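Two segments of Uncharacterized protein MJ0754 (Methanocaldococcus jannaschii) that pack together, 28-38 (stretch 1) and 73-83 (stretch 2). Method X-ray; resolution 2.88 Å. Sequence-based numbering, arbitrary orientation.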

ATOM      1  N   GLU B  28      -9.735   6.823  -8.064  1.00 61.80           N
ATOM      2  CA  GLU B  28      -9.643   7.249  -9.479  1.00 60.89           C
ATOM      3  C   GLU B  28      -9.892   8.745  -9.649  1.00 60.41           C
ATOM      4  O   GLU B  28      -9.406   9.392 -10.588  1.00 60.02           O
ATOM      5  CB  GLU B  28     -10.630   6.468 -10.347  1.00 60.43           C
ATOM      6  CG  GLU B  28     -10.481   4.936 -10.300  1.00 62.99           C
ATOM      7  CD  GLU B  28      -9.240   4.365 -11.048  1.00 66.45           C
ATOM      8  OE1 GLU B  28      -9.088   4.586 -12.269  1.00 66.42           O
ATOM      9  OE2 GLU B  28      -8.408   3.669 -10.414  1.00 67.69           O
ATOM     10  N   LYS B  29     -10.666   9.296  -8.731  1.00 60.16           N
ATOM     11  CA  LYS B  29     -10.925  10.713  -8.748  1.00 60.12           C
ATOM     12  C   LYS B  29      -9.667  11.484  -8.324  1.00 59.77           C
ATOM     13  O   LYS B  29      -9.332  12.523  -8.918  1.00 59.62           O
ATOM     14  CB  LYS B  29     -12.117  11.055  -7.863  1.00 60.25           C
ATOM     15  CG  LYS B  29     -12.455  12.528  -7.901  1.00 60.96           C
ATOM     16  CD  LYS B  29     -13.764  12.856  -7.228  1.00 60.47           C
ATOM     17  CE  LYS B  29     -13.922  14.352  -7.155  1.00 60.72           C
ATOM     18  NZ  LYS B  29     -13.001  14.935  -6.153  1.00 60.76           N
ATOM     19  N   LEU B  30      -8.967  10.971  -7.318  1.00 59.10           N
ATOM     20  CA  LEU B  30      -7.677  11.539  -6.944  1.00 58.96           C
ATOM     21  C   LEU B  30      -6.796  11.683  -8.190  1.00 59.08           C
ATOM     22  O   LEU B  30      -6.373  12.794  -8.553  1.00 59.16           O
ATOM     23  CB  LEU B  30      -6.981  10.674  -5.894  1.00 58.50           C
ATOM     24  CG  LEU B  30      -5.525  11.022  -5.588  1.00 58.39           C
ATOM     25  CD1 LEU B  30      -5.362  12.504  -5.217  1.00 57.22           C
ATOM     26  CD2 LEU B  30      -4.968  10.110  -4.496  1.00 58.02           C
ATOM     27  N   ALA B  31      -6.532  10.553  -8.833  1.00 58.95           N
ATOM     28  CA  ALA B  31      -5.788  10.516 -10.070  1.00 59.16           C
ATOM     29  C   ALA B  31      -6.282  11.613 -11.009  1.00 59.36           C
ATOM     30  O   ALA B  31      -5.507  12.440 -11.463  1.00 59.35           O
ATOM     31  CB  ALA B  31      -5.946   9.152 -10.712  1.00 59.58           C
ATOM     32  N   ARG B  32      -7.584  11.647 -11.265  1.00 59.71           N
ATOM     33  CA  ARG B  32      -8.120  12.608 -12.195  1.00 60.12           C
ATOM     34  C   ARG B  32      -7.861  14.061 -11.748  1.00 60.41           C
ATOM     35  O   ARG B  32      -7.319  14.872 -12.515  1.00 60.22           O
ATOM     36  CB  ARG B  32      -9.594  12.334 -12.469  1.00 60.10           C
ATOM     37  CG  ARG B  32     -10.149  13.167 -13.628  1.00 61.25           C
ATOM     38  CD  ARG B  32     -11.660  13.488 -13.494  1.00 64.43           C
ATOM     39  NE  ARG B  32     -11.991  14.214 -12.259  1.00 67.07           N
ATOM     40  CZ  ARG B  32     -13.223  14.367 -11.774  1.00 69.06           C
ATOM     41  NH1 ARG B  32     -14.266  13.852 -12.420  1.00 70.06           N
ATOM     42  NH2 ARG B  32     -13.416  15.032 -10.633  1.00 70.15           N
ATOM     43  N   ASP B  33      -8.214  14.380 -10.505  1.00 60.90           N
ATOM     44  CA  ASP B  33      -8.060  15.753  -9.985  1.00 61.20           C
ATOM     45  C   ASP B  33      -6.597  16.180  -9.965  1.00 61.28           C
ATOM     46  O   ASP B  33      -6.268  17.352 -10.218  1.00 61.54           O
ATOM     47  CB  ASP B  33      -8.638  15.882  -8.578  1.00 61.33           C
ATOM     48  CG  ASP B  33     -10.113  15.531  -8.510  1.00 62.63           C
ATOM     49  OD1 ASP B  33     -10.546  15.093  -7.429  1.00 62.95           O
ATOM     50  OD2 ASP B  33     -10.841  15.680  -9.522  1.00 64.29           O
ATOM     51  N   VAL B  34      -5.710  15.231  -9.675  1.00 60.91           N
ATOM     52  CA  VAL B  34      -4.286  15.534  -9.776  1.00 60.20           C
ATOM     53  C   VAL B  34      -3.887  15.858 -11.218  1.00 59.50           C
ATOM     54  O   VAL B  34      -3.389  16.951 -11.493  1.00 59.28           O
ATOM     55  CB  VAL B  34      -3.392  14.454  -9.164  1.00 60.10           C
ATOM     56  CG1 VAL B  34      -1.949  14.842  -9.339  1.00 59.18           C
ATOM     57  CG2 VAL B  34      -3.712  14.306  -7.689  1.00 60.74           C
ATOM     58  N   TYR B  35      -4.127  14.927 -12.136  1.00 58.47           N
ATOM     59  CA  TYR B  35      -3.693  15.157 -13.499  1.00 58.08           C
ATOM     60  C   TYR B  35      -4.240  16.505 -14.008  1.00 58.18           C
ATOM     61  O   TYR B  35      -3.486  17.351 -14.480  1.00 58.06           O
ATOM     62  CB  TYR B  35      -4.027  13.966 -14.415  1.00 57.91           C
ATOM     63  CG  TYR B  35      -3.437  12.631 -13.953  1.00 56.52           C
ATOM     64  CD1 TYR B  35      -2.226  12.573 -13.287  1.00 54.67           C
ATOM     65  CD2 TYR B  35      -4.087  11.427 -14.208  1.00 57.44           C
ATOM     66  CE1 TYR B  35      -1.682  11.374 -12.864  1.00 54.06           C
ATOM     67  CE2 TYR B  35      -3.548  10.211 -13.776  1.00 57.11           C
ATOM     68  CZ  TYR B  35      -2.337  10.201 -13.106  1.00 56.44           C
ATOM     69  OH  TYR B  35      -1.783   9.014 -12.663  1.00 58.61           O
ATOM     70  N   LEU B  36      -5.539  16.721 -13.841  1.00 58.36           N
ATOM     71  CA  LEU B  36      -6.176  18.002 -14.168  1.00 58.11           C
ATOM     72  C   LEU B  36      -5.458  19.244 -13.616  1.00 58.23           C
ATOM     73  O   LEU B  36      -5.193  20.190 -14.365  1.00 58.26           O
ATOM     74  CB  LEU B  36      -7.619  17.989 -13.675  1.00 58.20           C
ATOM     75  CG  LEU B  36      -8.614  17.205 -14.526  1.00 57.10           C
ATOM     76  CD1 LEU B  36      -9.767  16.736 -13.692  1.00 56.02           C
ATOM     77  CD2 LEU B  36      -9.109  18.075 -15.658  1.00 57.11           C
ATOM     78  N   THR B  37      -5.166  19.247 -12.314  1.00 58.10           N
ATOM     79  CA  THR B  37      -4.355  20.312 -11.704  1.00 58.11           C
ATOM     80  C   THR B  37      -3.058  20.550 -12.457  1.00 58.29           C
ATOM     81  O   THR B  37      -2.709  21.677 -12.774  1.00 58.26           O
ATOM     82  CB  THR B  37      -3.910  19.925 -10.290  1.00 57.96           C
ATOM     83  OG1 THR B  37      -5.055  19.682  -9.474  1.00 58.65           O
ATOM     84  CG2 THR B  37      -3.035  21.007  -9.672  1.00 57.01           C
ATOM     85  N   LEU B  38      -2.333  19.467 -12.704  1.00 58.87           N
ATOM     86  CA  LEU B  38      -0.960  19.541 -13.157  1.00 59.45           C
ATOM     87  C   LEU B  38      -0.876  19.974 -14.605  1.00 60.37           C
ATOM     88  O   LEU B  38       0.101  20.600 -15.025  1.00 60.17           O
ATOM     89  CB  LEU B  38      -0.276  18.197 -12.942  1.00 58.97           C
ATOM     90  CG  LEU B  38       0.158  18.014 -11.492  1.00 58.51           C
ATOM     91  CD1 LEU B  38       0.738  16.625 -11.241  1.00 57.93           C
ATOM     92  CD2 LEU B  38       1.161  19.105 -11.099  1.00 57.65           C
TER
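Stretch 2 73-83: PVKNDSIGVFS

Stretch 1 is a run of helix that continues past both of its ends; stretch 2 has no regular helix or strand and lies along one side of it as an irregular loop. The register sets the direction at the start: Val-74 has its CA 8.6 Å from the CA of Lys-29, and the chain then draws closer, until the CA of Ile-79 is 5.3 Å from the CA of Asp-33, one helical turn further on. A type II beta turn from Ser-78 to Val-81 then reverses the loop and brings Phe-82 back against Lys-29 and Leu-30. Gly-80 takes a positive phi of 78° within this turn, a conformation that by itself favours glycine.

The charged contacts centre on Lys-29, whose CA-to-CB bond points toward the loop and whose chain is extended through chi3 before chi4 bends to m. Its NZ donates to two backbone carbonyls, Ser-78 O at 3.1 Å and Val-81 O at 2.7 Å, so one ammonium joins the first and last residues of the turn. On the helix itself, Lys-29 NZ forms a salt bridge to Asp-33 OD1 at 2.8 Å, the i to i+4 spacing placing the acid where it can hold the amine. The same Asp-33 OD1 accepts a weak hydrogen bond from Gly-80 N at 3.4 Å. The turn is thus read through its backbone: the lysine takes its carbonyls and the aspartate an amide.

Arg-32 completes the network. Its NH2 lies 2.9 Å from Asp-33 OD2 in a salt bridge, while its NH1 reaches Asp-77 OD2 across the interface at 3.6 Å, a second and longer salt bridge. Asp-77 O sits at the edge of the guanidinium, near its plane, 3.4 Å from Arg-32 NH2.

The aromatic contact shares the lysine. Phe-82 presents one ring face to Lys-29 NZ, which stands 4.0 Å from the ring centroid and 17° off the ring normal, a cation-pi arrangement. Asp-33 OD1 approaches the same ring obliquely, 3.2 Å from Phe-82 CZ.

Apolar packing fills in around these polar groups. Phe-82 CZ touches Leu-30 CB at 4.1 Å, and Val-74 CG1 lies 3.5 Å from Lys-29 CD, so the lysine's methylene chain serves as a packing surface before its amine is spent on the turn. The rule here is economical: a lysine and an aspartate one turn apart grip a loop largely through its main chain.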

ATOM      1  N   PRO B  73     -19.682   8.015  -2.671  1.00 85.25           N
ATOM      2  CA  PRO B  73     -18.906   8.934  -1.839  1.00 85.10           C
ATOM      3  C   PRO B  73     -18.617  10.282  -2.483  1.00 84.94           C
ATOM      4  O   PRO B  73     -18.442  11.260  -1.758  1.00 84.93           O
ATOM      5  CB  PRO B  73     -17.602   8.174  -1.585  1.00 85.07           C
ATOM      6  CG  PRO B  73     -17.462   7.260  -2.723  1.00 84.99           C
ATOM      7  CD  PRO B  73     -18.839   6.938  -3.224  1.00 85.35           C
ATOM      8  N   VAL B  74     -18.562  10.340  -3.816  1.00 84.90           N
ATOM      9  CA  VAL B  74     -18.339  11.610  -4.532  1.00 84.97           C
ATOM     10  C   VAL B  74     -19.617  12.451  -4.544  1.00 85.04           C
ATOM     11  O   VAL B  74     -20.299  12.563  -5.576  1.00 85.22           O
ATOM     12  CB  VAL B  74     -17.866  11.445  -6.012  1.00 84.81           C
ATOM     13  CG1 VAL B  74     -17.120  12.686  -6.440  1.00 85.42           C
ATOM     14  CG2 VAL B  74     -16.989  10.229  -6.214  1.00 84.96           C
ATOM     15  N   LYS B  75     -19.942  13.029  -3.394  1.00 85.05           N
ATOM     16  CA  LYS B  75     -21.056  13.953  -3.292  1.00 84.98           C
ATOM     17  C   LYS B  75     -20.707  15.240  -4.066  1.00 84.97           C
ATOM     18  O   LYS B  75     -21.368  15.567  -5.065  1.00 85.31           O
ATOM     19  CB  LYS B  75     -21.425  14.208  -1.819  1.00 85.07           C
ATOM     20  CG  LYS B  75     -22.562  13.305  -1.264  1.00 85.41           C
ATOM     21  CD  LYS B  75     -22.118  12.244  -0.236  1.00 85.31           C
ATOM     22  CE  LYS B  75     -23.351  11.602   0.460  1.00 86.31           C
ATOM     23  NZ  LYS B  75     -23.182  10.164   0.866  1.00 85.26           N
ATOM     24  N   ASN B  76     -19.648  15.932  -3.644  1.00 84.73           N
ATOM     25  CA  ASN B  76     -19.139  17.122  -4.353  1.00 84.40           C
ATOM     26  C   ASN B  76     -18.108  16.753  -5.436  1.00 84.07           C
ATOM     27  O   ASN B  76     -17.021  16.252  -5.118  1.00 84.01           O
ATOM     28  CB  ASN B  76     -18.544  18.103  -3.332  1.00 84.51           C
ATOM     29  CG  ASN B  76     -18.024  19.393  -3.959  1.00 84.93           C
ATOM     30  OD1 ASN B  76     -18.225  19.667  -5.145  1.00 84.95           O
ATOM     31  ND2 ASN B  76     -17.357  20.204  -3.141  1.00 84.84           N
ATOM     32  N   ASP B  77     -18.450  16.995  -6.706  1.00 83.56           N
ATOM     33  CA  ASP B  77     -17.554  16.633  -7.820  1.00 83.02           C
ATOM     34  C   ASP B  77     -16.245  17.438  -7.910  1.00 82.45           C
ATOM     35  O   ASP B  77     -15.245  16.961  -8.474  1.00 82.69           O
ATOM     36  CB  ASP B  77     -18.269  16.699  -9.172  1.00 83.06           C
ATOM     37  CG  ASP B  77     -17.311  16.439 -10.340  1.00 84.07           C
ATOM     38  OD1 ASP B  77     -16.814  17.432 -10.918  1.00 86.17           O
ATOM     39  OD2 ASP B  77     -17.004  15.257 -10.646  1.00 84.35           O
ATOM     40  N   SER B  78     -16.258  18.655  -7.365  1.00 81.43           N
ATOM     41  CA  SER B  78     -15.155  19.604  -7.532  1.00 80.12           C
ATOM     42  C   SER B  78     -13.786  18.995  -7.372  1.00 78.99           C
ATOM     43  O   SER B  78     -13.585  17.977  -6.680  1.00 78.13           O
ATOM     44  CB  SER B  78     -15.279  20.801  -6.578  1.00 80.49           C
ATOM     45  OG  SER B  78     -16.214  21.764  -7.057  1.00 81.41           O
ATOM     46  N   ILE B  79     -12.844  19.662  -8.025  1.00 77.93           N
ATOM     47  CA  ILE B  79     -11.461  19.266  -7.976  1.00 76.76           C
ATOM     48  C   ILE B  79     -10.983  19.313  -6.534  1.00 76.10           C
ATOM     49  O   ILE B  79     -11.253  20.276  -5.818  1.00 75.97           O
ATOM     50  CB  ILE B  79     -10.606  20.152  -8.884  1.00 76.43           C
ATOM     51  CG1 ILE B  79     -10.831  19.751 -10.352  1.00 75.66           C
ATOM     52  CG2 ILE B  79      -9.139  20.018  -8.496  1.00 76.86           C
ATOM     53  CD1 ILE B  79     -10.360  20.774 -11.395  1.00 74.67           C
ATOM     54  N   GLY B  80     -10.328  18.244  -6.106  1.00 75.35           N
ATOM     55  CA  GLY B  80      -9.620  18.235  -4.830  1.00 75.17           C
ATOM     56  C   GLY B  80     -10.477  18.057  -3.597  1.00 74.93           C
ATOM     57  O   GLY B  80      -9.997  18.223  -2.481  1.00 74.60           O
ATOM     58  N   VAL B  81     -11.740  17.706  -3.805  1.00 75.13           N
ATOM     59  CA  VAL B  81     -12.681  17.492  -2.716  1.00 75.56           C
ATOM     60  C   VAL B  81     -13.005  16.002  -2.543  1.00 75.90           C
ATOM     61  O   VAL B  81     -13.336  15.316  -3.516  1.00 75.57           O
ATOM     62  CB  VAL B  81     -13.967  18.273  -2.981  1.00 75.58           C
ATOM     63  CG1 VAL B  81     -14.852  18.285  -1.732  1.00 75.76           C
ATOM     64  CG2 VAL B  81     -13.628  19.682  -3.438  1.00 75.55           C
ATOM     65  N   PHE B  82     -12.905  15.505  -1.307  1.00 76.42           N
ATOM     66  CA  PHE B  82     -13.064  14.062  -1.030  1.00 76.78           C
ATOM     67  C   PHE B  82     -13.710  13.776   0.320  1.00 77.12           C
ATOM     68  O   PHE B  82     -13.365  14.415   1.312  1.00 77.12           O
ATOM     69  CB  PHE B  82     -11.696  13.357  -1.048  1.00 76.71           C
ATOM     70  CG  PHE B  82     -11.010  13.391  -2.378  1.00 76.14           C
ATOM     71  CD1 PHE B  82     -11.160  12.349  -3.272  1.00 75.76           C
ATOM     72  CD2 PHE B  82     -10.216  14.464  -2.734  1.00 76.01           C
ATOM     73  CE1 PHE B  82     -10.539  12.371  -4.505  1.00 75.61           C
ATOM     74  CE2 PHE B  82      -9.596  14.500  -3.967  1.00 75.76           C
ATOM     75  CZ  PHE B  82      -9.753  13.448  -4.851  1.00 75.89           C
ATOM     76  N   SER B  83     -14.625  12.807   0.353  1.00 77.44           N
ATOM     77  CA  SER B  83     -15.100  12.226   1.608  1.00 78.14           C
ATOM     78  C   SER B  83     -13.901  11.807   2.428  1.00 78.64           C
ATOM     79  O   SER B  83     -13.440  12.558   3.292  1.00 79.31           O
ATOM     80  CB  SER B  83     -15.940  10.971   1.366  1.00 77.95           C
ATOM     81  OG  SER B  83     -17.206  11.281   0.818  1.00 79.28           O
TER